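PDB 7CPX: lovastatin nonaketide synthase, polyketide synthase component from Aspergillus terreus, which builds the polyketide dihydromonacolin L on its acyl-carrier domain from nine malonyl-CoA units, with S-adenosylmethionine and NADPH, during lovastatin biosynthesis. Local coordinates for residues N1519-T1524 and M1544-I1549; A1523-E1528 and W1567-D1572. The protein carries 2 engineered substitutions. All blocks are in the same frame, centred on the assembly; numbering follows the deposited sequence.

Both contacts belong to the methyltransferase fold and start from one loop. The chain leaves strand 1512-1518 into residues 1519-1524, runs through helix 1527-1537 and returns on strand 1542-1547, whose end meets that loop again in contact 1. Beyond it come helix 1554-1561 and the loop 1567-1572, which reaches back to A1523-P1525 in contact 2. The two closures share A1523 and T1524 and interleave, since contact 2 opens before contact 1 has closed. Contact 1 joins the ends of two neighbouring strands, and contact 2 ties the approach to helix 1527-1537 to a later loop. I1549 on W1567, and L1521 on L1527, pack the two contacts together.

Contact 1. Residues N1519-T1524 and M1544-I1549; sequences NVLHAT and MVILEI
E1548 reaches into the turn formed by L1521 and H1522. Its CG lies anti to the backbone N (chi1 -163°), and a bend at chi2 brings the carboxylate against H1522. There OE2 faces H1522 N in a hydrogen bond whose modelled length is too short to be trusted. The other oxygen, OE1, lies beside the CG-CD2 side of the imidazole, oblique to a ring turned 52° from the carboxylate plane. OE1 also takes I1549 N (3.2 Å) on its anti lone pair, a grip from within its own segment to which the H1522 N bond would add a second. H1522 NE2 makes a weak hydrogen bond to N1519 O. Parallel strands 1512-1518 and 1542-1547, linked through helix 1527-1537 in a right-handed beta-alpha-beta crossover, end side by side here in a Rossmann-like methyltransferase sheet. N1519, the first residue past the earlier strand, stays close to the later one: its side chain slants across L1547, with ND2 3.4 Å from L1547 CB. On the other flank, L1521 crosses I1546 at about a right angle, CD1 to CG2 3.6 Å, and continues onto L1527 and T1530 of helix 1527-1537.

Contact 2. Residues A1523-E1528 and W1567-D1572; sequences ATPDLE and WWAGVD
P1525 presses its ring on the A1569-G1570 backbone: P1525 CB lies 3.6 Å from both G1570 N and G1570 CA. The CD corner of the pyrrolidine faces A1569, where P1525 CD is 4.2 Å from the A1569 CB methyl and 3.8 Å from A1569 O. No hydrogen bond spans the two segments, and proline has no N-H to offer the nearby A1569 O, so the join is pure packing. G1570 follows with phi 144°, a conformation in which a beta carbon would run into the preceding carbonyl oxygen. On the proline's own chain, the CB of T1524 points away from 1567-1572. OG1 lies anti to its backbone N (chi1 162°) and accepts D1526 N at 3.1 Å, an ST turn that leads into helix 1527-1537. D1526 takes the N-cap position without a capping bond from its side chain; its OD2 forms a salt bridge with K1529 NZ. In W1567 and W1568 the CB points away from 1523-1528, and W1567 CE2 lies in plane at the edge of the W1568 ring. The W1567 ring meets F1580 with the planes about 85° apart. The contact joins the start of helix 1527-1537 to the loop between helices 1554-1561 and 1583-1592; beside it, L1527 packs on W1586 and I1589 of helix 1583-1592, and both indoles reach E1324 of helix 1313-1324.

Contact 1. Residues N1519-T1524 and M1544-I1549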
loop_
_atom_site.group_PDB
_atom_site.type_symbol
_atom_site.label_atom_id
_atom_site.label_comp_id
_atom_site.label_asym_id
_atom_site.label_seq_id
_atom_site.Cartn_x
_atom_site.Cartn_y
_atom_site.Cartn_z
ATOM N N ASN A 1519 -60.324 -29.355 29.189
ATOM C CA ASN A 1519 -61.246 -30.237 28.473
ATOM C C ASN A 1519 -60.614 -31.602 28.213
ATOM O O ASN A 1519 -60.707 -32.164 27.119
ATOM C CB ASN A 1519 -61.707 -29.591 27.166
ATOM C CG ASN A 1519 -62.448 -28.290 27.391
ATOM O OD1 ASN A 1519 -63.637 -28.288 27.707
ATOM N ND2 ASN A 1519 -61.748 -27.174 27.229
ATOM N N VAL A 1520 -59.958 -32.134 29.241
ATOM C CA VAL A 1520 -59.312 -33.439 29.143
ATOM C C VAL A 1520 -59.773 -34.414 30.214
ATOM O O VAL A 1520 -59.569 -35.632 30.059
ATOM C CB VAL A 1520 -57.776 -33.277 29.191
ATOM C CG1 VAL A 1520 -57.331 -32.794 30.564
ATOM C CG2 VAL A 1520 -57.082 -34.576 28.808
ATOM N N LEU A 1521 -60.396 -33.958 31.301
ATOM C CA LEU A 1521 -60.902 -34.882 32.307
ATOM C C LEU A 1521 -62.005 -35.777 31.759
ATOM O O LEU A 1521 -62.253 -36.848 32.321
ATOM C CB LEU A 1521 -61.416 -34.107 33.523
ATOM C CG LEU A 1521 -60.401 -33.193 34.213
ATOM C CD1 LEU A 1521 -61.012 -32.559 35.453
ATOM C CD2 LEU A 1521 -59.130 -33.952 34.568
ATOM N N HIS A 1522 -62.673 -35.363 30.682
ATOM C CA HIS A 1522 -63.669 -36.208 30.038
ATOM C C HIS A 1522 -63.041 -37.280 29.160
ATOM O O HIS A 1522 -63.749 -38.195 28.724
ATOM C CB HIS A 1522 -64.625 -35.362 29.194
ATOM C CG HIS A 1522 -64.004 -34.810 27.950
ATOM N ND1 HIS A 1522 -64.651 -34.806 26.733
ATOM C CD2 HIS A 1522 -62.792 -34.243 27.733
ATOM C CE1 HIS A 1522 -63.866 -34.262 25.821
ATOM N NE2 HIS A 1522 -62.733 -33.911 26.402
ATOM N N ALA A 1523 -61.739 -37.189 28.892
ATOM C CA ALA A 1523 -61.026 -38.170 28.089
ATOM C C ALA A 1523 -60.462 -39.311 28.927
ATOM O O ALA A 1523 -59.702 -40.136 28.406
ATOM C CB ALA A 1523 -59.897 -37.488 27.311
ATOM N N THR A 1524 -60.814 -39.373 30.214
ATOM C CA THR A 1524 -60.323 -40.404 31.112
ATOM C C THR A 1524 -61.510 -41.001 31.861
ATOM O O THR A 1524 -62.302 -40.250 32.460
ATOM C CB THR A 1524 -59.299 -39.845 32.105
ATOM O OG1 THR A 1524 -59.157 -40.748 33.208
ATOM C CG2 THR A 1524 -59.740 -38.482 32.622
ATOM N N MET A 1544 -57.071 -25.605 41.254
ATOM C CA MET A 1544 -57.410 -26.434 40.108
ATOM C C MET A 1544 -58.434 -25.683 39.265
ATOM O O MET A 1544 -59.499 -25.305 39.767
ATOM C CB MET A 1544 -57.970 -27.780 40.565
ATOM C CG MET A 1544 -57.353 -28.987 39.879
ATOM S SD MET A 1544 -57.677 -29.049 38.109
ATOM C CE MET A 1544 -57.087 -30.696 37.727
ATOM N N VAL A 1545 -58.104 -25.462 37.996
ATOM C CA VAL A 1545 -58.967 -24.771 37.048
ATOM C C VAL A 1545 -59.349 -25.782 35.980
ATOM O O VAL A 1545 -58.490 -26.245 35.220
ATOM C CB VAL A 1545 -58.278 -23.549 36.428
ATOM C CG1 VAL A 1545 -59.170 -22.914 35.378
ATOM C CG2 VAL A 1545 -57.911 -22.546 37.507
ATOM N N ILE A 1546 -60.632 -26.115 35.907
ATOM C CA ILE A 1546 -61.121 -27.183 35.043
ATOM C C ILE A 1546 -62.024 -26.573 33.983
ATOM O O ILE A 1546 -63.040 -25.947 34.312
ATOM C CB ILE A 1546 -61.873 -28.257 35.844
ATOM C CG1 ILE A 1546 -60.960 -28.881 36.899
ATOM C CG2 ILE A 1546 -62.424 -29.327 34.914
ATOM C CD1 ILE A 1546 -60.939 -28.131 38.214
ATOM N N LEU A 1547 -61.655 -26.752 32.715
ATOM C CA LEU A 1547 -62.572 -26.584 31.597
ATOM C C LEU A 1547 -63.027 -27.973 31.177
ATOM O O LEU A 1547 -62.201 -28.804 30.785
ATOM C CB LEU A 1547 -61.908 -25.871 30.418
ATOM C CG LEU A 1547 -61.397 -24.446 30.617
ATOM C CD1 LEU A 1547 -59.904 -24.446 30.891
ATOM C CD2 LEU A 1547 -61.728 -23.608 29.391
ATOM N N GLU A 1548 -64.328 -28.234 31.266
ATOM C CA GLU A 1548 -64.813 -29.571 30.959
ATOM C C GLU A 1548 -66.299 -29.514 30.647
ATOM O O GLU A 1548 -66.990 -28.543 30.968
ATOM C CB GLU A 1548 -64.539 -30.537 32.119
ATOM C CG GLU A 1548 -64.629 -32.015 31.756
ATOM C CD GLU A 1548 -63.706 -32.398 30.615
ATOM O OE1 GLU A 1548 -64.031 -32.085 29.450
ATOM O OE2 GLU A 1548 -62.652 -33.011 30.883
ATOM N N ILE A 1549 -66.777 -30.583 30.010
ATOM C CA ILE A 1549 -68.180 -30.680 29.637
ATOM C C ILE A 1549 -69.046 -30.758 30.886
ATOM O O ILE A 1549 -68.691 -31.412 31.876
ATOM C CB ILE A 1549 -68.406 -31.903 28.729
ATOM C CG1 ILE A 1549 -67.901 -33.182 29.408
ATOM C CG2 ILE A 1549 -67.712 -31.698 27.393
ATOM C CD1 ILE A 1549 -68.330 -34.458 28.712
#

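Contact 2. Residues A1523-E1528 and W1567-D1572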
loop_
_atom_site.group_PDB
_atom_site.type_symbol
_atom_site.label_atom_id
_atom_site.label_comp_id
_atom_site.label_asym_id
_atom_site.label_seq_id
_atom_site.Cartn_x
_atom_site.Cartn_y
_atom_site.Cartn_z
ATOM N N ALA A 1523 -61.739 -37.189 28.892
ATOM C CA ALA A 1523 -61.026 -38.170 28.089
ATOM C C ALA A 1523 -60.462 -39.311 28.927
ATOM O O ALA A 1523 -59.702 -40.136 28.406
ATOM C CB ALA A 1523 -59.897 -37.488 27.311
ATOM N N THR A 1524 -60.814 -39.373 30.214
ATOM C CA THR A 1524 -60.323 -40.404 31.112
ATOM C C THR A 1524 -61.510 -41.001 31.861
ATOM O O THR A 1524 -62.302 -40.250 32.460
ATOM C CB THR A 1524 -59.299 -39.845 32.105
ATOM O OG1 THR A 1524 -59.157 -40.748 33.208
ATOM C CG2 THR A 1524 -59.740 -38.482 32.622
ATOM N N PRO A 1525 -61.676 -42.329 31.852
ATOM C CA PRO A 1525 -62.740 -42.941 32.659
ATOM C C PRO A 1525 -62.428 -42.994 34.144
ATOM O O PRO A 1525 -63.266 -43.469 34.919
ATOM C CB PRO A 1525 -62.851 -44.353 32.068
ATOM C CG PRO A 1525 -61.488 -44.646 31.561
ATOM C CD PRO A 1525 -60.934 -43.336 31.069
ATOM N N ASP A 1526 -61.257 -42.520 34.562
ATOM C CA ASP A 1526 -60.835 -42.518 35.958
ATOM C C ASP A 1526 -60.957 -41.120 36.558
ATOM O O ASP A 1526 -60.094 -40.675 37.319
ATOM C CB ASP A 1526 -59.405 -43.031 36.084
ATOM C CG ASP A 1526 -59.161 -44.285 35.267
ATOM O OD1 ASP A 1526 -59.147 -44.189 34.022
ATOM O OD2 ASP A 1526 -58.985 -45.365 35.869
ATOM N N LEU A 1527 -62.035 -40.415 36.204
ATOM C CA LEU A 1527 -62.214 -39.021 36.602
ATOM C C LEU A 1527 -61.838 -38.779 38.059
ATOM O O LEU A 1527 -61.026 -37.900 38.366
ATOM C CB LEU A 1527 -63.666 -38.606 36.351
ATOM C CG LEU A 1527 -64.050 -37.182 36.759
ATOM C CD1 LEU A 1527 -63.179 -36.166 36.042
ATOM C CD2 LEU A 1527 -65.520 -36.924 36.472
ATOM N N GLU A 1528 -62.421 -39.554 38.974
ATOM C CA GLU A 1528 -62.121 -39.361 40.388
ATOM C C GLU A 1528 -60.645 -39.607 40.674
ATOM O O GLU A 1528 -60.007 -38.835 41.398
ATOM C CB GLU A 1528 -62.994 -40.282 41.241
ATOM C CG GLU A 1528 -64.481 -40.149 40.961
ATOM C CD GLU A 1528 -65.335 -40.873 41.983
ATOM O OE1 GLU A 1528 -64.765 -41.517 42.889
ATOM O OE2 GLU A 1528 -66.578 -40.796 41.882
ATOM N N TRP A 1567 -63.531 -39.869 24.322
ATOM C CA TRP A 1567 -64.502 -39.056 25.044
ATOM C C TRP A 1567 -65.611 -39.918 25.629
ATOM O O TRP A 1567 -66.160 -39.587 26.686
ATOM C CB TRP A 1567 -65.084 -37.983 24.124
ATOM C CG TRP A 1567 -66.479 -38.266 23.659
ATOM C CD1 TRP A 1567 -66.869 -39.204 22.747
ATOM C CD2 TRP A 1567 -67.672 -37.596 24.079
ATOM N NE1 TRP A 1567 -68.232 -39.164 22.580
ATOM C CE2 TRP A 1567 -68.748 -38.185 23.388
ATOM C CE3 TRP A 1567 -67.935 -36.557 24.976
ATOM C CZ2 TRP A 1567 -70.065 -37.766 23.561
ATOM C CZ3 TRP A 1567 -69.241 -36.145 25.147
ATOM C CH2 TRP A 1567 -70.290 -36.748 24.445
ATOM N N TRP A 1568 -65.952 -41.022 24.962
ATOM C CA TRP A 1568 -66.924 -41.954 25.513
ATOM C C TRP A 1568 -66.300 -42.913 26.516
ATOM O O TRP A 1568 -67.037 -43.618 27.215
ATOM C CB TRP A 1568 -67.603 -42.750 24.397
ATOM C CG TRP A 1568 -68.931 -43.300 24.817
ATOM C CD1 TRP A 1568 -69.197 -44.570 25.242
ATOM C CD2 TRP A 1568 -70.172 -42.590 24.872
ATOM N NE1 TRP A 1568 -70.530 -44.694 25.551
ATOM C CE2 TRP A 1568 -71.150 -43.492 25.333
ATOM C CE3 TRP A 1568 -70.552 -41.280 24.571
ATOM C CZ2 TRP A 1568 -72.484 -43.124 25.502
ATOM C CZ3 TRP A 1568 -71.874 -40.918 24.742
ATOM C CH2 TRP A 1568 -72.825 -41.836 25.198
ATOM N N ALA A 1569 -64.973 -42.958 26.602
ATOM C CA ALA A 1569 -64.300 -43.707 27.657
ATOM C C ALA A 1569 -64.571 -42.992 28.972
ATOM O O ALA A 1569 -63.985 -41.947 29.263
ATOM C CB ALA A 1569 -62.805 -43.812 27.376
ATOM N N GLY A 1570 -65.468 -43.558 29.772
ATOM C CA GLY A 1570 -65.979 -42.876 30.942
ATOM C C GLY A 1570 -67.440 -43.189 31.172
ATOM O O GLY A 1570 -67.992 -42.883 32.233
ATOM N N VAL A 1571 -68.083 -43.802 30.172
ATOM C CA VAL A 1571 -69.424 -44.333 30.365
ATOM C C VAL A 1571 -69.443 -45.329 31.512
ATOM O O VAL A 1571 -70.501 -45.584 32.097
ATOM C CB VAL A 1571 -69.939 -44.976 29.059
ATOM C CG1 VAL A 1571 -69.044 -46.137 28.642
ATOM C CG2 VAL A 1571 -71.381 -45.434 29.221
ATOM N N ASP A 1572 -68.286 -45.904 31.850
ATOM C CA ASP A 1572 -68.192 -46.741 33.039
ATOM C C ASP A 1572 -68.599 -45.973 34.288
ATOM O O ASP A 1572 -69.045 -46.576 35.271
ATOM C CB ASP A 1572 -66.768 -47.277 33.189
ATOM C CG ASP A 1572 -66.289 -48.014 31.954
ATOM O OD1 ASP A 1572 -66.071 -47.355 30.916
ATOM O OD2 ASP A 1572 -66.127 -49.251 32.023
#